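Local coordinates for protein rhamnosidase B (Bacillus sp., PDB 2OKX) that probably releases terminal alpha-L-rhamnose from glycosides by hydrolysis, as a family 78 inverting glycoside hydrolase with an alpha-barrel catalytic domain, at residues R638-A641 / A642-N646; P627-T630 / F631-I634. All blocks are in the same frame, centred on the assembly; numbering follows the deposited sequence.

Contact 1. Residues R638-A641 / A642-N646; sequences REYA and AHTGN
Y640 and T644 meet one turn apart on the last turn of helix 627-644, through both a backbone oxygen and an aromatic ring. The polar part centres on Y640 O. T644 N bonds to Y640 O at 3.0 Å in a nearly straight bond (N-H...O 170°). The hydroxyl T644 OG1 donates to the same Y640 O at 2.9 Å, from the opposite face of the carbonyl plane. Chi1 of 64° sets OG1 between the backbone N and the carbonyl carbon of T644, and this turns it back toward Y640 O. T644 OG1 also accepts from N646 N at 3.1 Å, which makes an ST turn. One hydroxyl therefore ties the final helical turn to the chain leaving it. G645 is the first residue to leave helical angles, with a positive phi of 72°. G645 N still bonds to A641 O at 2.7 Å, from above the carbonyl plane. N646 then takes the N-cap position of the next helix, 647-665, so the segment is a tight helix-to-helix corner in the alpha-barrel domain. The apolar part is a CH-pi contact. T644 CG2 lies over one face of the Y640 ring, 4.0 Å from its centroid and displaced toward the rim. F649 meets that ring edge-to-face. R638 forms a salt bridge with D708 of helix 696-715, E639 one with R581 of helix 577-590, and the H643 ring stacks on Y588.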
ATOM      1  N   ARG A 638       6.355   3.747  22.673  1.00 22.66           N
ATOM      2  CA  ARG A 638       6.207   3.357  24.066  1.00 25.32           C
ATOM      3  C   ARG A 638       5.873   1.871  24.153  1.00 25.97           C
ATOM      4  O   ARG A 638       6.481   1.130  24.922  1.00 26.08           O
ATOM      5  CB  ARG A 638       5.085   4.149  24.742  1.00 26.03           C
ATOM      6  CG  ARG A 638       4.789   3.628  26.141  1.00 30.44           C
ATOM      7  CD  ARG A 638       3.600   4.288  26.802  1.00 34.66           C
ATOM      8  NE  ARG A 638       3.383   3.715  28.129  1.00 38.34           N
ATOM      9  CZ  ARG A 638       2.504   4.170  29.016  1.00 41.02           C
ATOM     10  NH1 ARG A 638       1.741   5.216  28.728  1.00 43.57           N
ATOM     11  NH2 ARG A 638       2.392   3.581  30.199  1.00 41.04           N
ATOM     12  N   GLU A 639       4.896   1.442  23.357  1.00 25.19           N
ATOM     13  CA  GLU A 639       4.476   0.047  23.368  1.00 23.28           C
ATOM     14  C   GLU A 639       5.596  -0.899  22.955  1.00 21.13           C
ATOM     15  O   GLU A 639       5.712  -1.994  23.495  1.00 20.99           O
ATOM     16  CB  GLU A 639       3.240  -0.126  22.482  1.00 22.79           C
ATOM     17  CG  GLU A 639       1.996   0.477  23.115  1.00 23.01           C
ATOM     18  CD  GLU A 639       0.790   0.501  22.199  1.00 22.67           C
ATOM     19  OE1 GLU A 639      -0.334   0.648  22.717  1.00 25.03           O
ATOM     20  OE2 GLU A 639       0.955   0.389  20.968  1.00 24.45           O
ATOM     21  N   TYR A 640       6.431  -0.471  22.014  1.00 20.16           N
ATOM     22  CA  TYR A 640       7.545  -1.298  21.569  1.00 20.90           C
ATOM     23  C   TYR A 640       8.591  -1.397  22.675  1.00 21.72           C
ATOM     24  O   TYR A 640       9.133  -2.470  22.938  1.00 20.64           O
ATOM     25  CB  TYR A 640       8.196  -0.700  20.319  1.00 19.48           C
ATOM     26  CG  TYR A 640       9.471  -1.407  19.920  1.00 20.32           C
ATOM     27  CD1 TYR A 640       9.440  -2.602  19.200  1.00 20.26           C
ATOM     28  CD2 TYR A 640      10.714  -0.897  20.298  1.00 23.37           C
ATOM     29  CE1 TYR A 640      10.618  -3.271  18.866  1.00 20.89           C
ATOM     30  CE2 TYR A 640      11.897  -1.558  19.972  1.00 21.64           C
ATOM     31  CZ  TYR A 640      11.843  -2.740  19.255  1.00 23.69           C
ATOM     32  OH  TYR A 640      13.015  -3.378  18.923  1.00 24.62           O
ATOM     33  N   ALA A 641       8.882  -0.265  23.306  1.00 22.18           N
ATOM     34  CA  ALA A 641       9.864  -0.226  24.384  1.00 22.79           C
ATOM     35  C   ALA A 641       9.417  -1.102  25.551  1.00 21.73           C
ATOM     36  O   ALA A 641      10.231  -1.795  26.166  1.00 23.27           O
ATOM     37  CB  ALA A 641      10.065   1.214  24.855  1.00 22.09           C
ATOM     38  N   ALA A 642       8.122  -1.074  25.854  1.00 20.16           N
ATOM     39  CA  ALA A 642       7.585  -1.874  26.952  1.00 21.54           C
ATOM     40  C   ALA A 642       7.524  -3.359  26.594  1.00 21.09           C
ATOM     41  O   ALA A 642       7.763  -4.225  27.439  1.00 21.77           O
ATOM     42  CB  ALA A 642       6.196  -1.371  27.335  1.00 20.82           C
ATOM     43  N   HIS A 643       7.211  -3.644  25.333  1.00 21.07           N
ATOM     44  CA  HIS A 643       7.109  -5.018  24.853  1.00 20.17           C
ATOM     45  C   HIS A 643       8.447  -5.735  24.937  1.00 21.05           C
ATOM     46  O   HIS A 643       8.544  -6.848  25.462  1.00 20.05           O
ATOM     47  CB  HIS A 643       6.631  -5.027  23.396  1.00 18.65           C
ATOM     48  CG  HIS A 643       6.537  -6.395  22.798  1.00 19.59           C
ATOM     49  ND1 HIS A 643       5.539  -7.286  23.129  1.00 17.85           N
ATOM     50  CD2 HIS A 643       7.322  -7.029  21.894  1.00 17.62           C
ATOM     51  CE1 HIS A 643       5.712  -8.408  22.453  1.00 17.74           C
ATOM     52  NE2 HIS A 643       6.786  -8.279  21.696  1.00 17.71           N
ATOM     53  N   THR A 644       9.480  -5.082  24.413  1.00 21.01           N
ATOM     54  CA  THR A 644      10.816  -5.650  24.383  1.00 22.48           C
ATOM     55  C   THR A 644      11.648  -5.373  25.625  1.00 23.96           C
ATOM     56  O   THR A 644      12.579  -6.117  25.925  1.00 24.71           O
ATOM     57  CB  THR A 644      11.609  -5.108  23.181  1.00 23.30           C
ATOM     58  OG1 THR A 644      11.784  -3.693  23.333  1.00 23.87           O
ATOM     59  CG2 THR A 644      10.868  -5.384  21.879  1.00 21.80           C
ATOM     60  N   GLY A 645      11.319  -4.304  26.338  1.00 24.81           N
ATOM     61  CA  GLY A 645      12.087  -3.938  27.512  1.00 26.24           C
ATOM     62  C   GLY A 645      13.424  -3.400  27.035  1.00 27.27           C
ATOM     63  O   GLY A 645      14.411  -3.417  27.769  1.00 25.68           O
ATOM     64  N   ASN A 646      13.445  -2.917  25.794  1.00 26.83           N
ATOM     65  CA  ASN A 646      14.658  -2.386  25.179  1.00 28.26           C
ATOM     66  C   ASN A 646      14.897  -0.920  25.552  1.00 29.28           C
ATOM     67  O   ASN A 646      14.508  -0.009  24.825  1.00 27.17           O
ATOM     68  CB  ASN A 646      14.566  -2.542  23.656  1.00 29.07           C
ATOM     69  CG  ASN A 646      15.877  -2.232  22.948  1.00 31.35           C
ATOM     70  OD1 ASN A 646      16.031  -2.516  21.759  1.00 32.92           O
ATOM     71  ND2 ASN A 646      16.821  -1.646  23.671  1.00 30.46           N
TER

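Contact 2. Residues P627-T630 / F631-I634; sequences PNWT and FFWI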
ATOM      1  N   PRO A 627      -1.706  14.811  12.572  1.00 25.60           N
ATOM      2  CA  PRO A 627      -1.346  14.845  13.994  1.00 26.26           C
ATOM      3  C   PRO A 627      -1.507  13.504  14.716  1.00 24.59           C
ATOM      4  O   PRO A 627      -0.568  13.014  15.336  1.00 25.22           O
ATOM      5  CB  PRO A 627      -2.263  15.927  14.553  1.00 24.72           C
ATOM      6  CG  PRO A 627      -2.348  16.897  13.398  1.00 25.59           C
ATOM      7  CD  PRO A 627      -2.543  15.971  12.211  1.00 25.26           C
ATOM      8  N   ASN A 628      -2.694  12.913  14.633  1.00 24.39           N
ATOM      9  CA  ASN A 628      -2.947  11.637  15.297  1.00 25.41           C
ATOM     10  C   ASN A 628      -1.973  10.532  14.879  1.00 25.81           C
ATOM     11  O   ASN A 628      -1.596   9.697  15.699  1.00 27.10           O
ATOM     12  CB  ASN A 628      -4.390  11.191  15.049  1.00 24.51           C
ATOM     13  CG  ASN A 628      -5.396  11.982  15.870  1.00 24.71           C
ATOM     14  OD1 ASN A 628      -6.586  12.043  15.537  1.00 24.78           O
ATOM     15  ND2 ASN A 628      -4.924  12.581  16.961  1.00 22.26           N
ATOM     16  N   TRP A 629      -1.561  10.517  13.612  1.00 24.14           N
ATOM     17  CA  TRP A 629      -0.626   9.490  13.169  1.00 22.78           C
ATOM     18  C   TRP A 629       0.693   9.641  13.914  1.00 23.49           C
ATOM     19  O   TRP A 629       1.293   8.652  14.337  1.00 21.32           O
ATOM     20  CB  TRP A 629      -0.375   9.571  11.657  1.00 22.33           C
ATOM     21  CG  TRP A 629      -1.398   8.851  10.785  1.00 22.50           C
ATOM     22  CD1 TRP A 629      -1.169   8.293   9.556  1.00 21.10           C
ATOM     23  CD2 TRP A 629      -2.802   8.682  11.044  1.00 22.66           C
ATOM     24  NE1 TRP A 629      -2.335   7.794   9.035  1.00 21.51           N
ATOM     25  CE2 TRP A 629      -3.353   8.018   9.923  1.00 22.59           C
ATOM     26  CE3 TRP A 629      -3.649   9.027  12.108  1.00 23.99           C
ATOM     27  CZ2 TRP A 629      -4.712   7.695   9.836  1.00 22.53           C
ATOM     28  CZ3 TRP A 629      -5.001   8.703  12.022  1.00 22.25           C
ATOM     29  CH2 TRP A 629      -5.518   8.044  10.891  1.00 24.01           C
ATOM     30  N   THR A 630       1.152  10.877  14.078  1.00 23.97           N
ATOM     31  CA  THR A 630       2.402  11.093  14.789  1.00 23.77           C
ATOM     32  C   THR A 630       2.207  10.731  16.261  1.00 23.80           C
ATOM     33  O   THR A 630       3.105  10.177  16.897  1.00 23.78           O
ATOM     34  CB  THR A 630       2.886  12.546  14.641  1.00 25.52           C
ATOM     35  OG1 THR A 630       3.216  12.791  13.267  1.00 25.63           O
ATOM     36  CG2 THR A 630       4.126  12.790  15.495  1.00 23.51           C
ATOM     37  N   PHE A 631       1.029  11.026  16.800  1.00 23.43           N
ATOM     38  CA  PHE A 631       0.756  10.687  18.191  1.00 24.71           C
ATOM     39  C   PHE A 631       0.734   9.165  18.341  1.00 24.73           C
ATOM     40  O   PHE A 631       1.157   8.633  19.368  1.00 25.30           O
ATOM     41  CB  PHE A 631      -0.588  11.271  18.653  1.00 25.89           C
ATOM     42  CG  PHE A 631      -0.676  12.774  18.543  1.00 24.46           C
ATOM     43  CD1 PHE A 631       0.470  13.562  18.587  1.00 23.80           C
ATOM     44  CD2 PHE A 631      -1.913  13.398  18.408  1.00 25.04           C
ATOM     45  CE1 PHE A 631       0.384  14.958  18.494  1.00 24.69           C
ATOM     46  CE2 PHE A 631      -2.009  14.791  18.316  1.00 25.02           C
ATOM     47  CZ  PHE A 631      -0.854  15.569  18.359  1.00 24.09           C
ATOM     48  N   PHE A 632       0.240   8.465  17.321  1.00 24.23           N
ATOM     49  CA  PHE A 632       0.190   7.006  17.377  1.00 22.44           C
ATOM     50  C   PHE A 632       1.595   6.434  17.269  1.00 21.53           C
ATOM     51  O   PHE A 632       1.872   5.342  17.773  1.00 21.28           O
ATOM     52  CB  PHE A 632      -0.709   6.438  16.271  1.00 22.72           C
ATOM     53  CG  PHE A 632      -2.163   6.788  16.434  1.00 25.27           C
ATOM     54  CD1 PHE A 632      -2.692   7.054  17.697  1.00 27.18           C
ATOM     55  CD2 PHE A 632      -3.005   6.860  15.329  1.00 25.16           C
ATOM     56  CE1 PHE A 632      -4.036   7.389  17.853  1.00 26.64           C
ATOM     57  CE2 PHE A 632      -4.347   7.193  15.476  1.00 27.05           C
ATOM     58  CZ  PHE A 632      -4.864   7.461  16.744  1.00 27.79           C
ATOM     59  N   TRP A 633       2.479   7.177  16.610  1.00 21.63           N
ATOM     60  CA  TRP A 633       3.870   6.763  16.468  1.00 22.47           C
ATOM     61  C   TRP A 633       4.509   6.791  17.856  1.00 23.58           C
ATOM     62  O   TRP A 633       5.265   5.893  18.226  1.00 24.09           O
ATOM     63  CB  TRP A 633       4.630   7.720  15.542  1.00 21.25           C
ATOM     64  CG  TRP A 633       6.126   7.514  15.558  1.00 23.47           C
ATOM     65  CD1 TRP A 633       6.815   6.460  15.032  1.00 23.37           C
ATOM     66  CD2 TRP A 633       7.106   8.374  16.157  1.00 23.39           C
ATOM     67  NE1 TRP A 633       8.164   6.607  15.267  1.00 24.52           N
ATOM     68  CE2 TRP A 633       8.370   7.773  15.956  1.00 25.65           C
ATOM     69  CE3 TRP A 633       7.038   9.594  16.844  1.00 25.93           C
ATOM     70  CZ2 TRP A 633       9.561   8.351  16.419  1.00 25.74           C
ATOM     71  CZ3 TRP A 633       8.223  10.172  17.306  1.00 26.77           C
ATOM     72  CH2 TRP A 633       9.466   9.547  17.090  1.00 26.95           C
ATOM     73  N   ILE A 634       4.212   7.837  18.623  1.00 24.11           N
ATOM     74  CA  ILE A 634       4.763   7.947  19.967  1.00 24.40           C
ATOM     75  C   ILE A 634       4.234   6.780  20.796  1.00 24.29           C
ATOM     76  O   ILE A 634       4.977   6.142  21.539  1.00 23.77           O
ATOM     77  CB  ILE A 634       4.369   9.289  20.623  1.00 25.51           C
ATOM     78  CG1 ILE A 634       5.074  10.440  19.891  1.00 24.79           C
ATOM     79  CG2 ILE A 634       4.750   9.285  22.102  1.00 24.03           C
ATOM     80  CD1 ILE A 634       4.671  11.828  20.367  1.00 26.78           C
TER
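F631 and F632 each lay a ring over a backbone carbonyl oxygen of the preceding turn, and this is the tightly packed part of the contact. P627 O sits over one face of the F631 ring, 3.2 Å from CG. N628 O lies over a face of the F632 ring in the same way, 3.1 Å from CG. In both phenylalanines CG is anti to the carbonyl carbon, with chi1 of -59° in F631 and -67° in F632, and each ring folds back along the helix. The same two oxygens accept helical bonds, from F631 N to P627 O at 2.9 Å and from F632 N to N628 O at 2.7 Å. This is the first part of helix 627-644 in the alpha-barrel domain, and all eight residues are buried. The side chains themselves meet more loosely. P627 CB touches F631 CE2 at 3.9 Å. W629 CZ3 approaches F632 CE2 at 3.8 Å, but the ring planes are 31° apart and the centroids 5.8 Å, an oblique pair. W629 NE1, on the five-membered ring, makes a weak hydrogen bond to a bound glycerol. W633 and T630 are held from outside the segments: W633 NE1 bonds to L601 O, and T630 OG1 bonds to L613 O. F701 packs edge-to-face with F632, from helix 696-715.

Overall arrangement
Contacts 1 and 2 lie in series on helix 627-644, with their centres about 17 Å apart. Contact 2, the start of the helix, runs into contact 1, its end, along the backbone; I634 O is 3.0 Å from R638 N. The two share neighbours. Helices 577-590 and 696-715 pack against both, and R581 reaches E639 of contact 1 and F632 of contact 2. Contact 2 is fully buried, its centre about 19 Å from the centre of the chain. Contact 1 is partly buried, its centre about 26 Å from that point. At nearest approach the glycerol, probably from the crystallisation liquor, is about 3 Å from the W629 side chain of contact 2 and may mark a pocket there.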